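PDB 4R82: oxidoreductase from Streptomyces globisporus, which reduces FAD with NADH, supplying the freely diffusing FADH2 that a halogenase and a monooxygenase need to build the enediyne antitumour antibiotic C-1027. Local coordinates for residues Val36-Gly41 / Thr81-Val86; Pro59-Ile64 / Ile148-Val153; Val130-Cys135 / Thr157-Arg162. One frame throughout, in Å; residues are numbered along the deposited sequence.

Contact 1: residues Val36-Gly41 / Thr81-Val86; sequences VVTVGG and TFAVSV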
loop_
_atom_site.group_PDB
_atom_site.type_symbol
_atom_site.label_atom_id
_atom_site.label_comp_id
_atom_site.label_asym_id
_atom_site.label_seq_id
_atom_site.Cartn_x
_atom_site.Cartn_y
_atom_site.Cartn_z
ATOM N N VAL A 36 -3.031 6.398 -10.856
ATOM C CA VAL A 36 -3.251 7.837 -11.008
ATOM C C VAL A 36 -4.579 8.109 -10.331
ATOM O O VAL A 36 -5.598 7.486 -10.659
ATOM C CB VAL A 36 -3.301 8.285 -12.477
ATOM C CG1 VAL A 36 -3.664 9.765 -12.572
ATOM C CG2 VAL A 36 -1.954 8.035 -13.159
ATOM N N VAL A 37 -4.559 9.014 -9.360
ATOM C CA VAL A 37 -5.781 9.476 -8.729
ATOM C C VAL A 37 -6.305 10.665 -9.518
ATOM O O VAL A 37 -5.537 11.574 -9.845
ATOM C CB VAL A 37 -5.510 9.904 -7.275
ATOM C CG1 VAL A 37 -6.759 10.533 -6.646
ATOM C CG2 VAL A 37 -5.054 8.702 -6.452
ATOM N N THR A 38 -7.601 10.673 -9.823
ATOM C CA THR A 38 -8.164 11.801 -10.552
ATOM C C THR A 38 -9.406 12.357 -9.879
ATOM O O THR A 38 -10.095 11.658 -9.122
ATOM C CB THR A 38 -8.505 11.441 -12.014
ATOM O OG1 THR A 38 -9.403 10.320 -12.031
ATOM C CG2 THR A 38 -7.243 11.079 -12.796
ATOM N N VAL A 39 -9.678 13.624 -10.164
ATOM C CA VAL A 39 -10.909 14.265 -9.720
ATOM C C VAL A 39 -11.524 15.040 -10.864
ATOM O O VAL A 39 -10.833 15.397 -11.825
ATOM C CB VAL A 39 -10.659 15.239 -8.541
ATOM C CG1 VAL A 39 -10.165 14.487 -7.317
ATOM C CG2 VAL A 39 -9.665 16.321 -8.951
ATOM N N GLY A 40 -12.829 15.285 -10.761
ATOM C CA GLY A 40 -13.533 16.118 -11.712
ATOM C C GLY A 40 -13.628 17.529 -11.171
ATOM O O GLY A 40 -12.624 18.104 -10.742
ATOM N N GLY A 41 -14.828 18.096 -11.174
ATOM C CA GLY A 41 -14.994 19.462 -10.724
ATOM C C GLY A 41 -14.678 20.448 -11.834
ATOM O O GLY A 41 -14.514 20.066 -12.993
ATOM N N THR A 81 -15.952 13.097 -4.388
ATOM C CA THR A 81 -15.569 11.808 -4.960
ATOM C C THR A 81 -14.237 11.911 -5.667
ATOM O O THR A 81 -13.828 13.001 -6.065
ATOM C CB THR A 81 -16.585 11.289 -6.016
ATOM O OG1 THR A 81 -16.705 12.245 -7.075
ATOM C CG2 THR A 81 -17.959 11.031 -5.408
ATOM N N PHE A 82 -13.567 10.774 -5.828
ATOM C CA PHE A 82 -12.333 10.724 -6.606
ATOM C C PHE A 82 -12.276 9.402 -7.339
ATOM O O PHE A 82 -13.078 8.508 -7.080
ATOM C CB PHE A 82 -11.065 10.933 -5.747
ATOM C CG PHE A 82 -10.827 9.862 -4.695
ATOM C CD1 PHE A 82 -11.368 9.995 -3.425
ATOM C CD2 PHE A 82 -10.062 8.730 -4.974
ATOM C CE1 PHE A 82 -11.149 9.035 -2.445
ATOM C CE2 PHE A 82 -9.844 7.756 -4.000
ATOM C CZ PHE A 82 -10.390 7.909 -2.732
ATOM N N ALA A 83 -11.360 9.281 -8.286
ATOM C CA ALA A 83 -11.216 8.012 -8.974
ATOM C C ALA A 83 -9.785 7.536 -8.881
ATOM O O ALA A 83 -8.845 8.339 -8.717
ATOM C CB ALA A 83 -11.660 8.109 -10.425
ATOM N N VAL A 84 -9.630 6.221 -8.953
ATOM C CA VAL A 84 -8.300 5.620 -8.957
ATOM C C VAL A 84 -8.145 4.776 -10.215
ATOM O O VAL A 84 -8.980 3.911 -10.490
ATOM C CB VAL A 84 -8.098 4.725 -7.710
ATOM C CG1 VAL A 84 -6.716 4.040 -7.745
ATOM C CG2 VAL A 84 -8.272 5.526 -6.431
ATOM N N SER A 85 -7.070 5.012 -10.977
ATOM C CA SER A 85 -6.776 4.190 -12.134
ATOM C C SER A 85 -5.499 3.444 -11.818
ATOM O O SER A 85 -4.439 4.065 -11.664
ATOM C CB SER A 85 -6.584 5.053 -13.387
ATOM O OG SER A 85 -7.768 5.770 -13.706
ATOM N N VAL A 86 -5.596 2.120 -11.711
ATOM C CA VAL A 86 -4.423 1.299 -11.446
ATOM C C VAL A 86 -3.682 1.092 -12.754
ATOM O O VAL A 86 -4.219 0.501 -13.700
ATOM C CB VAL A 86 -4.811 -0.062 -10.869
ATOM C CG1 VAL A 86 -3.570 -0.946 -10.706
ATOM C CG2 VAL A 86 -5.548 0.117 -9.543
HETATM O O HOH W 1 -8.165 7.822 -11.896
HETATM O O HOH W 2 -14.311 13.890 -8.687
#
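Strands 36-39 and 81-86 run antiparallel at 151° between their directions, their axes approaching to 4.7 Å, with V36 facing S85 and T38 facing A83 as hydrogen-bonded pairs around the non-hydrogen-bonded pair V37-V84. Four bonds, two for each hydrogen-bonded pair, tie the backbones. Three of them reach their acceptor in the carbonyl plane, whereas T38 N comes to A83 O from 30° above that plane, so this bond does not use a lone pair of the carbonyl.

T38 and S85 turn their hydroxyls to a water on the face that carries V36, T38, A83 and S85. It donates to V36 O at 2.9 Å and to T38 OG1 at 2.8 Å, and it is also hydrogen-bonded to S85 OG, so one molecule spans both strands. T38 OG1 lies between the backbone N and the carbonyl carbon and rests 3.5 Å from A83 CB, a methyl short enough to let the hydroxyl in. That OG1 also bonds to P124 O, and S85 OG to I126 N. A second water links the strand ends, accepting from G40 N and donating to T81 O, which it meets at 2.8 Å.

The other face is apolar. F82 CG takes the crowded position over its own backbone (chi1 63°), bringing ring atom CD2 obliquely to V37 CG1 at 4.1 Å, while V39 CG1 rests on F82 CB at 4.0 Å. Branched valines and a flat ring suit such a buried surface, and the side chain of V37 lies about 7 Å from bound FAD.

Helix 71-78 packs on V39 and F82 through L76, and strand 124-126 lies against V36 and A83. Within the sheet, strand 45-49 flanks 36-39, and strand 131-143 pairs with the far edge of 81-86.

Contact 2: residues Pro59-Ile64 / Ile148-Val153; sequences PPLVLI and IFLGEV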
loop_
_atom_site.group_PDB
_atom_site.type_symbol
_atom_site.label_atom_id
_atom_site.label_comp_id
_atom_site.label_asym_id
_atom_site.label_seq_id
_atom_site.Cartn_x
_atom_site.Cartn_y
_atom_site.Cartn_z
ATOM N N PRO A 59 -17.888 -1.895 5.044
ATOM C CA PRO A 59 -18.121 -1.306 3.715
ATOM C C PRO A 59 -16.896 -1.425 2.826
ATOM O O PRO A 59 -15.791 -1.617 3.343
ATOM C CB PRO A 59 -18.400 0.170 4.031
ATOM C CG PRO A 59 -17.696 0.412 5.335
ATOM C CD PRO A 59 -17.860 -0.869 6.101
ATOM N N PRO A 60 -17.078 -1.331 1.503
ATOM C CA PRO A 60 -15.924 -1.461 0.612
ATOM C C PRO A 60 -15.108 -0.172 0.639
ATOM O O PRO A 60 -15.534 0.845 0.073
ATOM C CB PRO A 60 -16.557 -1.685 -0.763
ATOM C CG PRO A 60 -17.940 -1.100 -0.654
ATOM C CD PRO A 60 -18.357 -1.264 0.774
ATOM N N LEU A 61 -13.948 -0.220 1.288
ATOM C CA LEU A 61 -13.148 0.994 1.493
ATOM C C LEU A 61 -11.725 0.870 0.988
ATOM O O LEU A 61 -11.122 -0.200 1.068
ATOM C CB LEU A 61 -13.074 1.368 2.979
ATOM C CG LEU A 61 -14.357 1.539 3.788
ATOM C CD1 LEU A 61 -14.010 1.869 5.232
ATOM C CD2 LEU A 61 -15.214 2.637 3.169
ATOM N N VAL A 62 -11.199 1.984 0.475
ATOM C CA VAL A 62 -9.780 2.113 0.112
ATOM C C VAL A 62 -9.271 3.409 0.684
ATOM O O VAL A 62 -10.060 4.258 1.108
ATOM C CB VAL A 62 -9.569 2.132 -1.418
ATOM C CG1 VAL A 62 -10.145 0.873 -2.031
ATOM C CG2 VAL A 62 -10.225 3.378 -2.048
ATOM N N LEU A 63 -7.951 3.579 0.711
ATOM C CA LEU A 63 -7.408 4.869 1.122
ATOM C C LEU A 63 -6.287 5.303 0.198
ATOM O O LEU A 63 -5.686 4.478 -0.504
ATOM C CB LEU A 63 -6.964 4.876 2.602
ATOM C CG LEU A 63 -5.779 4.024 3.075
ATOM C CD1 LEU A 63 -4.432 4.656 2.699
ATOM C CD2 LEU A 63 -5.875 3.820 4.586
ATOM N N ILE A 64 -6.042 6.609 0.187
ATOM C CA ILE A 64 -4.847 7.174 -0.419
ATOM C C ILE A 64 -4.253 8.189 0.552
ATOM O O ILE A 64 -4.968 8.763 1.389
ATOM C CB ILE A 64 -5.144 7.862 -1.775
ATOM C CG1 ILE A 64 -6.256 8.906 -1.620
ATOM C CG2 ILE A 64 -5.538 6.831 -2.832
ATOM C CD1 ILE A 64 -6.571 9.644 -2.927
ATOM N N ILE A 148 -4.751 11.410 4.965
ATOM C CA ILE A 148 -5.229 10.094 4.558
ATOM C C ILE A 148 -6.685 10.260 4.159
ATOM O O ILE A 148 -7.503 10.667 4.980
ATOM C CB ILE A 148 -5.120 9.111 5.732
ATOM C CG1 ILE A 148 -3.649 8.987 6.162
ATOM C CG2 ILE A 148 -5.683 7.737 5.363
ATOM C CD1 ILE A 148 -3.455 8.250 7.487
ATOM N N PHE A 149 -7.005 9.972 2.898
ATOM C CA PHE A 149 -8.385 10.072 2.417
ATOM C C PHE A 149 -8.950 8.676 2.312
ATOM O O PHE A 149 -8.449 7.857 1.533
ATOM C CB PHE A 149 -8.434 10.743 1.033
ATOM C CG PHE A 149 -8.040 12.194 1.043
ATOM C CD1 PHE A 149 -6.708 12.569 0.900
ATOM C CD2 PHE A 149 -9.001 13.183 1.186
ATOM C CE1 PHE A 149 -6.344 13.910 0.910
ATOM C CE2 PHE A 149 -8.643 14.527 1.205
ATOM C CZ PHE A 149 -7.314 14.892 1.063
ATOM N N LEU A 150 -9.989 8.408 3.093
ATOM C CA LEU A 150 -10.645 7.108 3.091
ATOM C C LEU A 150 -11.883 7.231 2.218
ATOM O O LEU A 150 -12.746 8.084 2.467
ATOM C CB LEU A 150 -11.043 6.740 4.522
ATOM C CG LEU A 150 -11.642 5.355 4.791
ATOM C CD1 LEU A 150 -10.619 4.272 4.543
ATOM C CD2 LEU A 150 -12.174 5.267 6.221
ATOM N N GLY A 151 -11.963 6.405 1.178
ATOM C CA GLY A 151 -13.088 6.471 0.267
ATOM C C GLY A 151 -13.859 5.175 0.217
ATOM O O GLY A 151 -13.278 4.100 0.371
ATOM N N GLU A 152 -15.169 5.281 0.010
ATOM C CA GLU A 152 -15.993 4.095 -0.186
ATOM C C GLU A 152 -16.122 3.841 -1.687
ATOM O O GLU A 152 -16.436 4.757 -2.452
ATOM C CB GLU A 152 -17.367 4.254 0.473
ATOM C CG GLU A 152 -18.259 3.025 0.246
ATOM C CD GLU A 152 -19.548 3.062 1.028
ATOM O OE1 GLU A 152 -19.693 3.939 1.903
ATOM O OE2 GLU A 152 -20.416 2.200 0.770
ATOM N N VAL A 153 -15.871 2.600 -2.108
ATOM C CA VAL A 153 -15.914 2.242 -3.520
ATOM C C VAL A 153 -17.371 2.216 -3.979
ATOM O O VAL A 153 -18.177 1.448 -3.439
ATOM C CB VAL A 153 -15.288 0.856 -3.764
ATOM C CG1 VAL A 153 -15.341 0.504 -5.251
ATOM C CG2 VAL A 153 -13.838 0.834 -3.256
#
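L63 CG and I64 CG1 both stand in the crowded position between backbone N and carbonyl carbon (chi1 67° and 54°), while L150 CG is anti to its backbone N (chi1 -175°). The L150 torsion brings CD1 to 3.5 Å from V62 O and sets CD2 4.0 Å from L61 CD1, crossing that leucine obliquely. L63 CD2 lies alongside I148 CG2 at 4.0 Å, the two side chains pointing the same way.

On the opposite face, the I64 torsion puts CG1 beside F149 CB at 3.9 Å, and V62 CG1 crosses V153 CG2 at about a right angle. G151, paired with V62, has no side chain to add there, and the ring of F82 packs against its CA instead. Near P60, the extended E152 chain crosses the proline obliquely, its CG 3.5 Å from P60 O; the rigid proline ring also rests on V153.

Five nearly straight backbone bonds hold this antiparallel pairing. V62 and G151 exchange two, each donor approaching almost along the C=O axis, and I64 and F149 exchange two more. The last, V153 N to P60 O at 2.8 Å, uses the carbonyl of a proline that has no N-H to give.

Branched apolar side chains suit these buried faces: L61 and L150 touch G144 and E142 of the second subunit, whereas I64 and F149 meet L76 of helix 71-78. Such apolar antiparallel strands form the wall of the split barrel of flavin reductases, here close to the FAD site: the side chain of I64 lies about 4 Å from that of the FAD-binding residue S51.

Contact 3: residues Val130-Cys135 / Thr157-Arg162; sequences VAHLEC and TRWPAR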
loop_
_atom_site.group_PDB
_atom_site.type_symbol
_atom_site.label_atom_id
_atom_site.label_comp_id
_atom_site.label_asym_id
_atom_site.label_seq_id
_atom_site.Cartn_x
_atom_site.Cartn_y
_atom_site.Cartn_z
ATOM N N VAL A 130 -5.411 -1.239 -15.474
ATOM C CA VAL A 130 -5.818 -2.569 -15.034
ATOM C C VAL A 130 -7.231 -2.490 -14.462
ATOM O O VAL A 130 -8.062 -3.389 -14.658
ATOM C CB VAL A 130 -4.849 -3.121 -13.962
ATOM C CG1 VAL A 130 -5.194 -4.554 -13.618
ATOM C CG2 VAL A 130 -3.425 -3.061 -14.474
ATOM N N ALA A 131 -7.497 -1.394 -13.762
ATOM C CA ALA A 131 -8.796 -1.210 -13.121
ATOM C C ALA A 131 -9.089 0.243 -12.882
ATOM O O ALA A 131 -8.167 1.055 -12.750
ATOM C CB ALA A 131 -8.841 -1.963 -11.812
ATOM N N HIS A 132 -10.384 0.559 -12.795
ATOM C CA HIS A 132 -10.850 1.889 -12.383
ATOM C C HIS A 132 -11.715 1.712 -11.150
ATOM O O HIS A 132 -12.577 0.827 -11.118
ATOM C CB HIS A 132 -11.724 2.518 -13.477
ATOM C CG HIS A 132 -10.996 2.838 -14.746
ATOM N ND1 HIS A 132 -11.628 2.868 -15.969
ATOM C CD2 HIS A 132 -9.702 3.170 -14.981
ATOM C CE1 HIS A 132 -10.753 3.189 -16.907
ATOM N NE2 HIS A 132 -9.576 3.377 -16.334
ATOM N N LEU A 133 -11.517 2.561 -10.145
ATOM C CA LEU A 133 -12.390 2.561 -8.975
ATOM C C LEU A 133 -12.877 3.981 -8.796
ATOM O O LEU A 133 -12.088 4.913 -8.839
ATOM C CB LEU A 133 -11.638 2.139 -7.710
ATOM C CG LEU A 133 -10.998 0.751 -7.636
ATOM C CD1 LEU A 133 -9.593 0.760 -8.232
ATOM C CD2 LEU A 133 -10.984 0.230 -6.194
ATOM N N GLU A 134 -14.178 4.154 -8.628
ATOM C CA GLU A 134 -14.717 5.468 -8.308
ATOM C C GLU A 134 -15.205 5.439 -6.871
ATOM O O GLU A 134 -15.954 4.534 -6.477
ATOM C CB GLU A 134 -15.833 5.837 -9.289
ATOM C CG GLU A 134 -15.291 6.015 -10.711
ATOM C CD GLU A 134 -16.371 6.286 -11.733
ATOM O OE1 GLU A 134 -16.829 7.443 -11.814
ATOM O OE2 GLU A 134 -16.744 5.344 -12.466
ATOM N N CYS A 135 -14.771 6.425 -6.087
ATOM C CA CYS A 135 -14.917 6.363 -4.643
ATOM C C CYS A 135 -15.529 7.624 -4.086
ATOM O O CYS A 135 -15.246 8.717 -4.568
ATOM C CB CYS A 135 -13.545 6.207 -3.998
ATOM S SG CYS A 135 -12.629 4.775 -4.603
ATOM N N THR A 157 -14.385 -1.130 -12.337
ATOM C CA THR A 157 -14.356 -1.920 -13.564
ATOM C C THR A 157 -12.935 -2.433 -13.701
ATOM O O THR A 157 -11.994 -1.731 -13.331
ATOM C CB THR A 157 -14.719 -1.074 -14.794
ATOM O OG1 THR A 157 -16.097 -0.675 -14.714
ATOM C CG2 THR A 157 -14.519 -1.874 -16.071
ATOM N N ARG A 158 -12.774 -3.655 -14.200
ATOM C CA ARG A 158 -11.425 -4.194 -14.360
ATOM C C ARG A 158 -11.262 -4.898 -15.704
ATOM O O ARG A 158 -12.241 -5.324 -16.312
ATOM C CB ARG A 158 -11.063 -5.119 -13.193
ATOM C CG ARG A 158 -11.921 -6.361 -13.086
ATOM C CD ARG A 158 -11.633 -7.125 -11.785
ATOM N NE ARG A 158 -10.276 -7.666 -11.765
ATOM C CZ ARG A 158 -9.947 -8.889 -12.175
ATOM N NH1 ARG A 158 -10.873 -9.724 -12.637
ATOM N NH2 ARG A 158 -8.680 -9.280 -12.118
ATOM N N TRP A 159 -10.016 -4.987 -16.155
ATOM C CA TRP A 159 -9.659 -5.643 -17.410
ATOM C C TRP A 159 -8.735 -6.784 -17.048
ATOM O O TRP A 159 -7.536 -6.593 -16.864
ATOM C CB TRP A 159 -8.967 -4.649 -18.362
ATOM C CG TRP A 159 -9.934 -3.676 -18.974
ATOM C CD1 TRP A 159 -10.508 -3.760 -20.214
ATOM C CD2 TRP A 159 -10.479 -2.500 -18.358
ATOM N NE1 TRP A 159 -11.361 -2.698 -20.411
ATOM C CE2 TRP A 159 -11.366 -1.913 -19.287
ATOM C CE3 TRP A 159 -10.298 -1.883 -17.115
ATOM C CZ2 TRP A 159 -12.073 -0.736 -19.012
ATOM C CZ3 TRP A 159 -11.011 -0.709 -16.837
ATOM C CH2 TRP A 159 -11.887 -0.151 -17.786
ATOM N N PRO A 160 -9.295 -7.988 -16.928
ATOM C CA PRO A 160 -8.537 -9.127 -16.402
ATOM C C PRO A 160 -7.263 -9.465 -17.177
ATOM O O PRO A 160 -6.345 -10.028 -16.589
ATOM C CB PRO A 160 -9.533 -10.281 -16.503
ATOM C CG PRO A 160 -10.871 -9.617 -16.405
ATOM C CD PRO A 160 -10.720 -8.307 -17.128
ATOM N N ALA A 161 -7.197 -9.132 -18.462
ATOM C CA ALA A 161 -6.027 -9.500 -19.253
ATOM C C ALA A 161 -4.816 -8.643 -18.898
ATOM O O ALA A 161 -3.671 -9.014 -19.200
ATOM C CB ALA A 161 -6.335 -9.414 -20.739
ATOM N N ARG A 162 -5.071 -7.505 -18.257
ATOM C CA ARG A 162 -4.007 -6.546 -17.928
ATOM C C ARG A 162 -3.368 -6.815 -16.573
ATOM O O ARG A 162 -4.015 -7.334 -15.660
ATOM C CB ARG A 162 -4.548 -5.113 -17.961
ATOM C CG ARG A 162 -5.030 -4.673 -19.348
ATOM C CD ARG A 162 -5.704 -3.303 -19.309
ATOM N NE ARG A 162 -6.180 -2.942 -20.646
ATOM C CZ ARG A 162 -7.055 -1.976 -20.913
ATOM N NH1 ARG A 162 -7.397 -1.730 -22.174
ATOM N NH2 ARG A 162 -7.584 -1.255 -19.939
#
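Backbone bonding comes first: H132 and T157 form an antiparallel hydrogen-bonded pair, with H132 N giving to T157 O and T157 N to H132 O, each at 2.9 Å. One residue further out, A131 and R158 face each other as a non-hydrogen-bonded pair, and W159 N then reaches V130 O at 2.9 Å in the carbonyl plane. Beyond this the chain folds into a type I turn from W159 to R162, closed by R162 N bonding to W159 O, and P160 suits its second position.

The aromatic contact is edge-to-face. The indole of W159 turns the edge of its six-membered ring onto one face of the H132 imidazole, with planes at 72° and CH2 3.5 Å from H132 ND1. V130 O lies at the rim of the same indole, in its plane, 3.6 Å from CE3. H132 NE2 is bound to I126 O, which helps to fix the ring's rotation and identifies this nitrogen as the donor.

Each face of the indole has a neighbour, offset toward the rim. R162 NH2 lies 3.4 Å above the W159 plane on one side, and the methyl CG2 of T157 rests on the other. The extended R162 chain also lets NH2 bond to A129 O. V130, sliding past R162 in the opposite direction, brings CG1 to 3.6 Å from R162 O, and the small A131 sets CB 4.1 Å from R158 CB.

R158 carries the salt bridges: its chain, bent at chi3, reaches D29 and E13 of the second subunit. T157 and R158 also pair with a strand of that subunit, continuing the sheet across the homodimer interface. The contact forms the open end of the long 131-143/146-158 beta hairpin, far from its turn.

How the contacts relate
All three contacts lie in one seven-stranded antiparallel sheet. Contact 1 joins strands 35-39 and 81-86, contact 3 pairs 131-143 with 146-158, and contact 2 adds 61-67 to 146-158. Strands 81-86 and 131-143 are neighbours, so the series is continuous. The centres of contacts 1 and 2 lie about 12 Å apart. Those of contacts 2 and 3 are about 16 Å apart. Along the chain the segments of contact 2 alternate with those of contacts 1 and 3, whereas contact 1 closes before contact 3 opens. I64 packs on V37 and F82, joining contacts 1 and 2. This split-barrel flavin reductase sheet thus has FAD near contacts 1 and 2 and the dimer partner at contacts 2 and 3.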